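Local coordinates for serine-pyruvate aminotransferase (AgxT) (Sulfolobus solfataricus, PDB 3ZRP), which probably transfers the amino group of serine to pyruvate, and of alanine to glyoxylate, as a class-V aminotransferase dependent on pyridoxal 5'-phosphate, at residues 68-73 with 90-95; 98-103 with 214-219; 323-328 with 350-355; 336-341 with 354-359. All coordinates share one frame; numbering follows the deposited sequence. Where two conformers were deposited one is given.

Contact 1: residues 68-73 with 90-95; sequences ESVTSL and DRWEQI
Ile-95 meets Glu-68 with its CG2 branch, and the approach can be followed atom by atom along the glutamate. CB of Glu-68 lies 3.8 Å from CG2 of Ile-95, and CG of Glu-68 stays beside the same methyl at 3.9 Å. With CG anti to the backbone N (chi1 -177°) and the chain extended beyond it, the carboxylate is carried past the isoleucine: OE2 is hydrogen-bonded to Tyr-99 OH and to the backbone N of Tyr-219 of the second subunit, while OE1 accepts from the N of Tyr-220 of that subunit. The aliphatic part packs on Ile-95, while the carboxylate ties both to Tyr-99 and to the second subunit. The other branch of Ile-95 ends in CD1, 3.9 Å from the backbone N of Glu-68. Alongside this pair, CG2 of Val-70 approaches the Trp-92 indole at its edge, near the ring plane, 4.1 Å from CH2. In segment 68-73, Glu-68 O accepts from both the N of Thr-71 and, at 2.7 Å, its OG1. The contact joins helix 63-69 and the residues after it to helix 87-96, and Val-70 and Trp-92 rest together on Val-161 of strand 157-163 in the central sheet.

Contact 2: residues 98-103 with 214-219; sequences RYPVNV and NSIAGY
Tyr-99 and Ile-216 face each other across two irregular backbones, their CA atoms 7.4 Å apart, with Pro-100 at the centre of an inverse gamma turn closed by Val-101 N to Tyr-99 O at 2.8 Å. Ile-216 is the hub. Its CG1 lies between the backbone N and the carbonyl carbon (chi1 64°), which carries CD1 to CG1 of Val-101 at 3.5 Å and to CB of Tyr-99 at 3.9 Å. The CG2 branch meets CG of Pro-100 tip to tip, 4.1 Å away. The backbone O of Ile-216 lies in the plane of the Tyr-99 ring, at its edge, 3.6 Å from CE2. An alanine here would remove CG1, CG2 and CD1, and is likely to leave a gap beside Val-101 CG1, Pro-100 CG and Tyr-99 CB and the tyrosine ring less firmly positioned. At the polar end, Tyr-99 OH is hydrogen-bonded to Glu-68 OE2 and also receives a hydrogen bond of 2.7 Å from a water, which in turn accepts from the N of Gly-218. In the loop itself, Ser-215 OG accepts from Ala-217 N at 3.0 Å, forming an ST turn. This is loop-to-loop packing at the subunit interface of the aminotransferase dimer, where Ala-217 O accepts from Arg-98 of the second subunit.

Contact 3: residues 323-328 with 350-355; sequences VEFAPG and IIAISV
A helix packed against a small antiparallel sheet frames this contact: helix 346-363 lies against the segment that leads into edge strand 326-327 of the three-stranded sheet in the C-terminal part of the aminotransferase. Val-323 and Phe-325 both point their CB toward the helix; the contact of Val-323 is made by CG2. This methyl, set anti to the carbonyl carbon, touches CG2 of Ile-351 at 3.6 Å and CG2 of Val-355 at 3.8 Å. Those two helix residues are four positions apart, one turn, and the backbone bond from Val-355 N to Ile-351 O at 2.8 Å holds that spacing, so one methyl meets successive turns. Val-323 is poorly ordered and Ile-351 has two conformers, so the distance between them, that of one copy, is tentative. The other branch of Val-323, CG1, lies over one face of the Phe-325 ring, 3.6 Å above the plane and displaced toward the rim. The far end of that ring reaches the helix at Ala-352, with CE1 4.2 Å from CB. The ring also touches Leu-315 and Thr-318 of helix 311-319. Near the ring plane, at its edge, the backbone O of Ala-352 stands 4.0 Å from Phe-325 CZ.

Contact 4: residues 336-341 with 354-359; sequences FRIGHM and SVIERT
Ile-356 has CG1 anti to its carbonyl carbon (chi1 -73°) and CD1 extended beyond it, a shape that pushes the end of the side chain out from the helix toward Phe-336 and Ile-338. Phe-336 answers with CG held between its backbone N and carbonyl carbon (chi1 70°), which swings the ring toward the helix and brings CZ to 4.0 Å from CG1 of Ile-356. CG1 approaches the ring obliquely; CD1 of Ile-356 is 4.1 Å from the same CZ. Ile-338, two residues along the strand and so on the same side of the sheet, meets Ile-356 tip to tip, CD1 to CD1 at 3.6 Å. One isoleucine thus bridges two strand residues, in a helix-on-sheet layer: strand 335-339 is the central strand of an antiparallel sheet, between 301-305 and 326-327, and helix 346-363 packs on one of its faces. Ile-338 also leans on Ile-278 and Leu-282 of helix 264-284, and the ring of Phe-336 meets that of Phe-325 with their planes at about 50°. Within the helix, Val-355 O is gripped from opposite faces of its plane by two donors of Thr-359, the backbone N at 3.0 Å and OG1 at 2.6 Å.

From the N terminus, contact 1 closes first, a short loop through strand 79-83 that brings helix 87-96 back to helix 63-69. Contact 2 opens just afterwards and closes the longest loop, 110 intervening residues that include central-sheet strands 128-134, 157-163, 182-186 and 197-202. These two are in series yet touch through the Glu-68 carboxylate, their centres about 9 Å apart, and both reach the second subunit. Contacts 3 and 4 follow on the opposite side of the chain's centre, about 32 and 33 Å from contact 1, centre to centre. Their loops cross, overlapping without nesting; sharing Ser-354 and Val-355, they tie helix 346-363 to neighbouring strands 326-327 and 335-339 of one sheet.

Contact 1: residues 68-73 with 90-95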
loop_
_atom_site.group_PDB
_atom_site.type_symbol
_atom_site.label_atom_id
_atom_site.label_comp_id
_atom_site.label_asym_id
_atom_site.label_seq_id
_atom_site.Cartn_x
_atom_site.Cartn_y
_atom_site.Cartn_z
ATOM N N GLU A 68 -8.510 -4.699 -8.527
ATOM C CA GLU A 68 -7.673 -4.870 -9.709
ATOM C C GLU A 68 -6.917 -6.215 -9.730
ATOM O O GLU A 68 -6.727 -6.822 -10.805
ATOM C CB GLU A 68 -6.715 -3.671 -9.855
ATOM C CG GLU A 68 -5.833 -3.734 -11.112
ATOM C CD GLU A 68 -5.218 -2.351 -11.476
ATOM O OE1 GLU A 68 -5.355 -1.373 -10.697
ATOM O OE2 GLU A 68 -4.581 -2.287 -12.530
ATOM N N SER A 69 -6.512 -6.687 -8.550
ATOM C CA SER A 69 -5.849 -7.985 -8.422
ATOM C C SER A 69 -6.694 -9.169 -8.967
ATOM O O SER A 69 -6.154 -10.234 -9.230
ATOM C CB SER A 69 -5.376 -8.235 -6.993
ATOM O OG SER A 69 -6.409 -8.761 -6.152
ATOM N N VAL A 70 -8.005 -8.973 -9.124
ATOM C CA VAL A 70 -8.897 -9.988 -9.740
ATOM C C VAL A 70 -8.500 -10.269 -11.201
ATOM O O VAL A 70 -8.737 -11.357 -11.723
ATOM C CB VAL A 70 -10.392 -9.606 -9.572
ATOM C CG1 VAL A 70 -11.299 -10.532 -10.388
ATOM C CG2 VAL A 70 -10.792 -9.590 -8.073
ATOM N N THR A 71 -7.806 -9.327 -11.846
ATOM C CA THR A 71 -7.202 -9.595 -13.180
ATOM C C THR A 71 -6.258 -10.826 -13.205
ATOM O O THR A 71 -5.962 -11.362 -14.297
ATOM C CB THR A 71 -6.493 -8.352 -13.755
ATOM O OG1 THR A 71 -5.452 -7.930 -12.857
ATOM C CG2 THR A 71 -7.524 -7.244 -13.970
ATOM N N SER A 72 -5.812 -11.260 -12.012
ATOM C CA SER A 72 -4.986 -12.456 -11.812
ATOM C C SER A 72 -5.728 -13.720 -12.257
ATOM O O SER A 72 -5.102 -14.785 -12.467
ATOM C CB SER A 72 -4.612 -12.614 -10.326
ATOM O OG SER A 72 -3.818 -11.515 -9.835
ATOM N N LEU A 73 -7.053 -13.613 -12.367
ATOM C CA LEU A 73 -7.909 -14.762 -12.725
ATOM C C LEU A 73 -8.402 -14.718 -14.174
ATOM O O LEU A 73 -9.250 -15.539 -14.587
ATOM C CB LEU A 73 -9.099 -14.842 -11.751
ATOM C CG LEU A 73 -8.725 -15.012 -10.267
ATOM C CD1 LEU A 73 -9.982 -14.997 -9.412
ATOM C CD2 LEU A 73 -7.901 -16.289 -9.989
ATOM N N ASP A 90 -19.105 1.061 -10.805
ATOM C CA ASP A 90 -18.491 1.610 -11.995
ATOM C C ASP A 90 -16.967 1.481 -11.971
ATOM O O ASP A 90 -16.335 1.418 -13.025
ATOM C CB ASP A 90 -18.906 3.076 -12.173
ATOM C CG ASP A 90 -20.388 3.220 -12.571
ATOM O OD1 ASP A 90 -21.066 2.232 -12.936
ATOM O OD2 ASP A 90 -20.891 4.326 -12.490
ATOM N N ARG A 91 -16.379 1.462 -10.778
ATOM C CA ARG A 91 -14.927 1.293 -10.672
ATOM C C ARG A 91 -14.444 -0.039 -11.270
ATOM O O ARG A 91 -13.351 -0.100 -11.832
ATOM C CB ARG A 91 -14.427 1.517 -9.227
ATOM C CG ARG A 91 -12.942 1.245 -8.986
ATOM C CD ARG A 91 -12.459 1.923 -7.697
ATOM N NE ARG A 91 -12.523 3.376 -7.922
ATOM C CZ ARG A 91 -11.904 4.303 -7.204
ATOM N NH1 ARG A 91 -11.121 3.972 -6.184
ATOM N NH2 ARG A 91 -12.042 5.578 -7.540
ATOM N N TRP A 92 -15.225 -1.111 -11.145
ATOM C CA TRP A 92 -14.870 -2.341 -11.825
ATOM C C TRP A 92 -14.646 -2.085 -13.338
ATOM O O TRP A 92 -13.648 -2.535 -13.910
ATOM C CB TRP A 92 -15.977 -3.395 -11.684
ATOM C CG TRP A 92 -16.115 -4.118 -10.378
ATOM C CD1 TRP A 92 -17.211 -4.103 -9.569
ATOM C CD2 TRP A 92 -15.171 -5.009 -9.764
ATOM N NE1 TRP A 92 -17.004 -4.912 -8.479
ATOM C CE2 TRP A 92 -15.752 -5.470 -8.571
ATOM C CE3 TRP A 92 -13.873 -5.434 -10.098
ATOM C CZ2 TRP A 92 -15.107 -6.379 -7.720
ATOM C CZ3 TRP A 92 -13.211 -6.325 -9.247
ATOM C CH2 TRP A 92 -13.829 -6.783 -8.061
ATOM N N GLU A 93 -15.575 -1.370 -13.969
ATOM C CA GLU A 93 -15.462 -1.005 -15.391
ATOM C C GLU A 93 -14.216 -0.136 -15.683
ATOM O O GLU A 93 -13.504 -0.381 -16.671
ATOM C CB GLU A 93 -16.739 -0.289 -15.892
ATOM C CG GLU A 93 -16.729 -0.020 -17.383
ATOM C CD GLU A 93 -17.926 0.736 -17.901
ATOM O OE1 GLU A 93 -18.461 1.625 -17.198
ATOM O OE2 GLU A 93 -18.322 0.436 -19.049
ATOM N N GLN A 94 -13.959 0.853 -14.826
ATOM C CA GLN A 94 -12.765 1.724 -14.981
ATOM C C GLN A 94 -11.457 0.919 -14.916
ATOM O O GLN A 94 -10.548 1.137 -15.747
ATOM C CB GLN A 94 -12.776 2.892 -13.985
ATOM C CG GLN A 94 -13.949 3.862 -14.234
ATOM C CD GLN A 94 -13.917 4.429 -15.635
ATOM O OE1 GLN A 94 -14.794 4.142 -16.472
ATOM N NE2 GLN A 94 -12.868 5.203 -15.926
ATOM N N ILE A 95 -11.382 -0.017 -13.965
ATOM C CA ILE A 95 -10.247 -0.943 -13.850
ATOM C C ILE A 95 -10.117 -1.816 -15.113
ATOM O O ILE A 95 -9.043 -1.842 -15.751
ATOM C CB ILE A 95 -10.361 -1.849 -12.593
ATOM C CG1 ILE A 95 -10.263 -1.026 -11.298
ATOM C CG2 ILE A 95 -9.311 -2.983 -12.612
ATOM C CD1 ILE A 95 -10.683 -1.819 -10.023
#

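Contact 2: residues 98-103 with 214-219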
loop_
_atom_site.group_PDB
_atom_site.type_symbol
_atom_site.label_atom_id
_atom_site.label_comp_id
_atom_site.label_asym_id
_atom_site.label_seq_id
_atom_site.Cartn_x
_atom_site.Cartn_y
_atom_site.Cartn_z
ATOM N N ARG A 98 -8.561 -0.949 -18.565
ATOM C CA ARG A 98 -7.106 -0.975 -18.710
ATOM C C ARG A 98 -6.581 -2.327 -19.188
ATOM O O ARG A 98 -5.391 -2.463 -19.438
ATOM C CB ARG A 98 -6.434 -0.598 -17.384
ATOM C CG ARG A 98 -6.810 0.780 -16.811
ATOM C CD ARG A 98 -6.682 1.903 -17.843
ATOM N NE ARG A 98 -5.292 2.028 -18.282
ATOM C CZ ARG A 98 -4.833 2.932 -19.145
ATOM N NH1 ARG A 98 -5.669 3.813 -19.678
ATOM N NH2 ARG A 98 -3.539 2.939 -19.484
ATOM N N TYR A 99 -7.463 -3.330 -19.284
ATOM C CA TYR A 99 -7.074 -4.699 -19.583
ATOM C C TYR A 99 -7.756 -5.182 -20.861
ATOM O O TYR A 99 -8.850 -4.732 -21.173
ATOM C CB TYR A 99 -7.406 -5.632 -18.400
ATOM C CG TYR A 99 -6.529 -5.306 -17.190
ATOM C CD1 TYR A 99 -6.875 -4.247 -16.315
ATOM C CD2 TYR A 99 -5.303 -5.969 -16.988
ATOM C CE1 TYR A 99 -6.037 -3.896 -15.212
ATOM C CE2 TYR A 99 -4.486 -5.655 -15.904
ATOM C CZ TYR A 99 -4.837 -4.610 -15.034
ATOM O OH TYR A 99 -3.985 -4.295 -13.999
ATOM N N PRO A 100 -7.122 -6.126 -21.586
ATOM C CA PRO A 100 -7.676 -6.719 -22.823
ATOM C C PRO A 100 -8.836 -7.687 -22.548
ATOM O O PRO A 100 -8.728 -8.907 -22.797
ATOM C CB PRO A 100 -6.468 -7.457 -23.417
ATOM C CG PRO A 100 -5.653 -7.850 -22.228
ATOM C CD PRO A 100 -5.809 -6.709 -21.232
ATOM N N VAL A 101 -9.924 -7.144 -22.000
ATOM C CA VAL A 101 -11.098 -7.928 -21.645
ATOM C C VAL A 101 -12.356 -7.274 -22.214
ATOM O O VAL A 101 -12.330 -6.110 -22.592
ATOM C CB VAL A 101 -11.249 -8.159 -20.113
ATOM C CG1 VAL A 101 -10.203 -9.125 -19.607
ATOM C CG2 VAL A 101 -11.239 -6.824 -19.333
ATOM N N ASN A 102 -13.442 -8.039 -22.300
ATOM C CA ASN A 102 -14.708 -7.519 -22.781
ATOM C C ASN A 102 -15.643 -7.292 -21.606
ATOM O O ASN A 102 -15.909 -8.212 -20.825
ATOM C CB ASN A 102 -15.339 -8.488 -23.778
ATOM C CG ASN A 102 -14.509 -8.632 -25.045
ATOM O OD1 ASN A 102 -14.240 -7.651 -25.747
ATOM N ND2 ASN A 102 -14.100 -9.855 -25.345
ATOM N N VAL A 103 -16.166 -6.082 -21.499
ATOM C CA VAL A 103 -17.008 -5.736 -20.351
ATOM C C VAL A 103 -18.417 -5.287 -20.733
ATOM O O VAL A 103 -18.596 -4.405 -21.579
ATOM C CB VAL A 103 -16.349 -4.622 -19.512
ATOM C CG1 VAL A 103 -17.238 -4.252 -18.313
ATOM C CG2 VAL A 103 -14.973 -5.075 -19.049
ATOM N N ASN A 214 -1.692 -18.963 -16.608
ATOM C CA ASN A 214 -1.141 -17.617 -16.788
ATOM C C ASN A 214 -2.274 -16.589 -16.651
ATOM O O ASN A 214 -3.434 -16.955 -16.521
ATOM C CB ASN A 214 -0.504 -17.483 -18.176
ATOM C CG ASN A 214 0.598 -18.517 -18.437
ATOM O OD1 ASN A 214 1.665 -18.487 -17.810
ATOM N ND2 ASN A 214 0.341 -19.433 -19.378
ATOM N N SER A 215 -1.954 -15.291 -16.701
ATOM C CA SER A 215 -3.035 -14.329 -16.596
ATOM C C SER A 215 -2.620 -13.002 -17.205
ATOM O O SER A 215 -1.481 -12.850 -17.603
ATOM C CB SER A 215 -3.421 -14.077 -15.127
ATOM O OG SER A 215 -2.530 -13.125 -14.532
ATOM N N ILE A 216 -3.562 -12.071 -17.249
ATOM C CA ILE A 216 -3.275 -10.728 -17.770
ATOM C C ILE A 216 -2.811 -9.761 -16.679
ATOM O O ILE A 216 -2.660 -8.546 -16.951
ATOM C CB ILE A 216 -4.511 -10.128 -18.491
ATOM C CG1 ILE A 216 -5.689 -9.914 -17.504
ATOM C CG2 ILE A 216 -4.899 -11.029 -19.698
ATOM C CD1 ILE A 216 -7.013 -9.536 -18.185
ATOM N N ALA A 217 -2.596 -10.251 -15.461
ATOM C CA ALA A 217 -2.169 -9.354 -14.357
ATOM C C ALA A 217 -0.817 -8.678 -14.636
ATOM O O ALA A 217 0.009 -9.173 -15.415
ATOM C CB ALA A 217 -2.126 -10.111 -13.024
ATOM N N GLY A 218 -0.618 -7.527 -14.003
ATOM C CA GLY A 218 0.701 -6.932 -13.893
ATOM C C GLY A 218 1.597 -7.718 -12.954
ATOM O O GLY A 218 1.473 -8.939 -12.784
ATOM N N TYR A 219 2.529 -7.016 -12.352
ATOM C CA TYR A 219 3.473 -7.625 -11.445
ATOM C C TYR A 219 3.045 -7.470 -9.977
ATOM O O TYR A 219 2.762 -8.461 -9.314
ATOM C CB TYR A 219 4.846 -7.011 -11.663
ATOM C CG TYR A 219 5.987 -7.772 -11.014
ATOM C CD1 TYR A 219 6.398 -9.013 -11.511
ATOM C CD2 TYR A 219 6.633 -7.255 -9.887
ATOM C CE1 TYR A 219 7.454 -9.708 -10.915
ATOM C CE2 TYR A 219 7.695 -7.929 -9.291
ATOM C CZ TYR A 219 8.096 -9.151 -9.810
ATOM O OH TYR A 219 9.135 -9.802 -9.215
HETATM O O HOH W 1 -2.903 -6.295 -12.588
#

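Contact 3: residues 323-328 with 350-355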
loop_
_atom_site.group_PDB
_atom_site.type_symbol
_atom_site.label_atom_id
_atom_site.label_comp_id
_atom_site.label_asym_id
_atom_site.label_seq_id
_atom_site.Cartn_x
_atom_site.Cartn_y
_atom_site.Cartn_z
ATOM N N VAL A 323 -19.835 15.944 15.196
ATOM C CA VAL A 323 -19.743 14.777 14.281
ATOM C C VAL A 323 -19.279 15.183 12.872
ATOM O O VAL A 323 -19.712 16.210 12.345
ATOM C CB VAL A 323 -21.112 14.009 14.147
ATOM C CG1 VAL A 323 -20.974 12.744 13.293
ATOM C CG2 VAL A 323 -21.679 13.643 15.496
ATOM N N GLU A 324 -18.410 14.373 12.267
ATOM C CA GLU A 324 -18.063 14.522 10.845
ATOM C C GLU A 324 -18.754 13.449 9.989
ATOM O O GLU A 324 -18.598 12.261 10.244
ATOM C CB GLU A 324 -16.545 14.469 10.645
ATOM C CG GLU A 324 -16.091 14.735 9.207
ATOM C CD GLU A 324 -14.592 14.937 9.082
ATOM O OE1 GLU A 324 -13.954 15.380 10.061
ATOM O OE2 GLU A 324 -14.044 14.656 7.997
ATOM N N PHE A 325 -19.521 13.880 8.988
ATOM C CA PHE A 325 -20.187 12.977 8.032
ATOM C C PHE A 325 -19.401 12.952 6.707
ATOM O O PHE A 325 -18.273 13.426 6.668
ATOM C CB PHE A 325 -21.624 13.451 7.816
ATOM C CG PHE A 325 -22.480 13.404 9.059
ATOM C CD1 PHE A 325 -22.792 12.181 9.668
ATOM C CD2 PHE A 325 -23.000 14.573 9.611
ATOM C CE1 PHE A 325 -23.589 12.129 10.803
ATOM C CE2 PHE A 325 -23.802 14.523 10.744
ATOM C CZ PHE A 325 -24.096 13.309 11.342
ATOM N N ALA A 326 -19.978 12.399 5.638
ATOM C CA ALA A 326 -19.351 12.421 4.313
ATOM C C ALA A 326 -20.228 13.117 3.268
ATOM O O ALA A 326 -21.459 13.108 3.387
ATOM C CB ALA A 326 -18.950 10.986 3.847
ATOM N N PRO A 327 -19.606 13.736 2.241
ATOM C CA PRO A 327 -20.411 14.376 1.204
ATOM C C PRO A 327 -21.093 13.363 0.286
ATOM O O PRO A 327 -20.703 12.204 0.253
ATOM C CB PRO A 327 -19.388 15.207 0.416
ATOM C CG PRO A 327 -18.101 14.515 0.621
ATOM C CD PRO A 327 -18.159 13.858 1.972
ATOM N N GLY A 328 -22.117 13.812 -0.425
ATOM C CA GLY A 328 -22.810 12.997 -1.414
ATOM C C GLY A 328 -22.133 13.106 -2.765
ATOM O O GLY A 328 -21.682 14.181 -3.142
ATOM N N ILE A 350 -27.640 8.220 18.706
ATOM C CA ILE A 350 -28.277 9.351 19.392
ATOM C C ILE A 350 -27.613 10.670 18.990
ATOM O O ILE A 350 -28.295 11.617 18.579
ATOM C CB ILE A 350 -28.277 9.188 20.940
ATOM C CG1 ILE A 350 -29.146 8.001 21.355
ATOM C CG2 ILE A 350 -28.804 10.459 21.627
ATOM C CD1 ILE A 350 -28.733 7.364 22.671
ATOM N N ILE A 351 -26.284 10.721 19.098
ATOM C CA ILE A 351 -25.529 11.933 18.784
ATOM C C ILE A 351 -25.705 12.349 17.323
ATOM O O ILE A 351 -25.950 13.522 17.027
ATOM C CB ILE A 351 -24.038 11.768 19.155
ATOM C CG1 ILE A 351 -23.902 11.683 20.681
ATOM C CG2 ILE A 351 -23.205 12.931 18.663
ATOM C CD1 ILE A 351 -24.558 12.848 21.425
ATOM N N ALA A 352 -25.600 11.390 16.409
ATOM C CA ALA A 352 -25.729 11.715 14.974
ATOM C C ALA A 352 -27.052 12.443 14.642
ATOM O O ALA A 352 -27.050 13.492 13.980
ATOM C CB ALA A 352 -25.563 10.436 14.119
ATOM N N ILE A 353 -28.159 11.888 15.103
ATOM C CA ILE A 353 -29.493 12.470 14.871
ATOM C C ILE A 353 -29.648 13.817 15.599
ATOM O O ILE A 353 -30.182 14.788 15.026
ATOM C CB ILE A 353 -30.610 11.470 15.216
ATOM C CG1 ILE A 353 -30.540 10.256 14.283
ATOM C CG2 ILE A 353 -32.013 12.107 15.133
ATOM C CD1 ILE A 353 -30.568 10.617 12.773
ATOM N N SER A 354 -29.141 13.893 16.833
ATOM C CA SER A 354 -29.129 15.154 17.573
ATOM C C SER A 354 -28.425 16.231 16.766
ATOM O O SER A 354 -28.956 17.331 16.582
ATOM C CB SER A 354 -28.438 14.993 18.927
ATOM O OG SER A 354 -28.392 16.232 19.605
ATOM N N VAL A 355 -27.231 15.902 16.279
ATOM C CA VAL A 355 -26.410 16.843 15.505
ATOM C C VAL A 355 -27.092 17.189 14.189
ATOM O O VAL A 355 -27.075 18.344 13.756
ATOM C CB VAL A 355 -24.975 16.296 15.275
ATOM C CG1 VAL A 355 -24.167 17.201 14.386
ATOM C CG2 VAL A 355 -24.259 16.139 16.606
#

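Contact 4: residues 336-341 with 354-359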
loop_
_atom_site.group_PDB
_atom_site.type_symbol
_atom_site.label_atom_id
_atom_site.label_comp_id
_atom_site.label_asym_id
_atom_site.label_seq_id
_atom_site.Cartn_x
_atom_site.Cartn_y
_atom_site.Cartn_z
ATOM N N PHE A 336 -26.094 14.235 1.773
ATOM C CA PHE A 336 -24.863 13.882 2.477
ATOM C C PHE A 336 -24.998 12.447 2.960
ATOM O O PHE A 336 -26.081 11.877 2.937
ATOM C CB PHE A 336 -24.538 14.875 3.628
ATOM C CG PHE A 336 -25.471 14.781 4.811
ATOM C CD1 PHE A 336 -26.683 15.468 4.816
ATOM C CD2 PHE A 336 -25.142 14.002 5.920
ATOM C CE1 PHE A 336 -27.564 15.384 5.901
ATOM C CE2 PHE A 336 -26.018 13.907 7.017
ATOM C CZ PHE A 336 -27.233 14.605 7.003
ATOM N N ARG A 337 -23.899 11.844 3.383
ATOM C CA ARG A 337 -23.930 10.465 3.831
ATOM C C ARG A 337 -23.524 10.311 5.279
ATOM O O ARG A 337 -22.613 10.990 5.764
ATOM C CB ARG A 337 -23.006 9.612 2.973
ATOM C CG ARG A 337 -23.518 9.400 1.554
ATOM C CD ARG A 337 -22.473 8.622 0.747
ATOM N NE ARG A 337 -21.308 9.458 0.458
ATOM C CZ ARG A 337 -20.133 9.007 0.022
ATOM N NH1 ARG A 337 -19.934 7.710 -0.175
ATOM N NH2 ARG A 337 -19.142 9.858 -0.251
ATOM N N ILE A 338 -24.186 9.375 5.952
ATOM C CA ILE A 338 -23.802 8.965 7.283
ATOM C C ILE A 338 -23.118 7.615 7.188
ATOM O O ILE A 338 -23.698 6.655 6.706
ATOM C CB ILE A 338 -25.032 8.852 8.241
ATOM C CG1 ILE A 338 -25.886 10.125 8.215
ATOM C CG2 ILE A 338 -24.571 8.552 9.674
ATOM C CD1 ILE A 338 -27.247 9.947 8.932
ATOM N N GLY A 339 -21.879 7.540 7.657
ATOM C CA GLY A 339 -21.188 6.283 7.783
ATOM C C GLY A 339 -21.381 5.769 9.179
ATOM O O GLY A 339 -21.065 6.481 10.137
ATOM N N HIS A 340 -21.915 4.554 9.310
ATOM C CA HIS A 340 -22.180 3.950 10.606
ATOM C C HIS A 340 -21.671 2.532 10.551
ATOM O O HIS A 340 -22.406 1.602 10.293
ATOM C CB HIS A 340 -23.679 4.026 11.012
ATOM C CG HIS A 340 -24.646 3.797 9.872
ATOM N ND1 HIS A 340 -24.954 2.538 9.393
ATOM C CD2 HIS A 340 -25.379 4.664 9.138
ATOM C CE1 HIS A 340 -25.828 2.650 8.405
ATOM N NE2 HIS A 340 -26.099 3.926 8.225
ATOM N N MET A 341 -20.371 2.373 10.803
ATOM C CA MET A 341 -19.704 1.105 10.594
ATOM C C MET A 341 -18.438 0.971 11.439
ATOM O O MET A 341 -17.822 1.960 11.821
ATOM C CB MET A 341 -19.365 0.893 9.109
ATOM C CG MET A 341 -18.233 1.831 8.612
ATOM S SD MET A 341 -17.833 1.609 6.862
ATOM C CE MET A 341 -18.846 2.902 6.128
ATOM N N SER A 354 -29.141 13.893 16.833
ATOM C CA SER A 354 -29.129 15.154 17.573
ATOM C C SER A 354 -28.425 16.231 16.766
ATOM O O SER A 354 -28.956 17.331 16.582
ATOM C CB SER A 354 -28.438 14.993 18.927
ATOM O OG SER A 354 -28.392 16.232 19.605
ATOM N N VAL A 355 -27.231 15.902 16.279
ATOM C CA VAL A 355 -26.410 16.843 15.505
ATOM C C VAL A 355 -27.092 17.189 14.189
ATOM O O VAL A 355 -27.075 18.344 13.756
ATOM C CB VAL A 355 -24.975 16.296 15.275
ATOM C CG1 VAL A 355 -24.167 17.201 14.386
ATOM C CG2 VAL A 355 -24.259 16.139 16.606
ATOM N N ILE A 356 -27.700 16.193 13.552
ATOM C CA ILE A 356 -28.409 16.458 12.303
ATOM C C ILE A 356 -29.573 17.443 12.546
ATOM O O ILE A 356 -29.744 18.413 11.791
ATOM C CB ILE A 356 -28.835 15.161 11.591
ATOM C CG1 ILE A 356 -27.592 14.495 10.971
ATOM C CG2 ILE A 356 -29.856 15.459 10.488
ATOM C CD1 ILE A 356 -27.737 13.000 10.749
ATOM N N GLU A 357 -30.334 17.206 13.611
ATOM C CA GLU A 357 -31.461 18.084 13.944
ATOM C C GLU A 357 -31.029 19.542 14.123
ATOM O O GLU A 357 -31.559 20.428 13.445
ATOM C CB GLU A 357 -32.238 17.566 15.158
ATOM C CG GLU A 357 -33.528 18.330 15.417
ATOM C CD GLU A 357 -34.516 17.572 16.279
ATOM O OE1 GLU A 357 -34.518 16.321 16.283
ATOM O OE2 GLU A 357 -35.317 18.247 16.957
ATOM N N ARG A 358 -30.045 19.791 14.988
ATOM C CA ARG A 358 -29.653 21.180 15.263
ATOM C C ARG A 358 -28.901 21.870 14.122
ATOM O O ARG A 358 -28.942 23.103 13.988
ATOM C CB ARG A 358 -28.953 21.337 16.620
ATOM C CG ARG A 358 -27.771 20.460 16.880
ATOM C CD ARG A 358 -27.553 20.399 18.374
ATOM N NE ARG A 358 -26.166 20.107 18.715
ATOM C CZ ARG A 358 -25.746 18.989 19.298
ATOM N NH1 ARG A 358 -26.609 18.038 19.620
ATOM N NH2 ARG A 358 -24.456 18.836 19.569
ATOM N N THR A 359 -28.256 21.082 13.270
ATOM C CA THR A 359 -27.586 21.645 12.112
ATOM C C THR A 359 -28.613 22.062 11.038
ATOM O O THR A 359 -28.516 23.157 10.464
ATOM C CB THR A 359 -26.524 20.680 11.557
ATOM O OG1 THR A 359 -25.668 20.262 12.623
ATOM C CG2 THR A 359 -25.689 21.344 10.473
#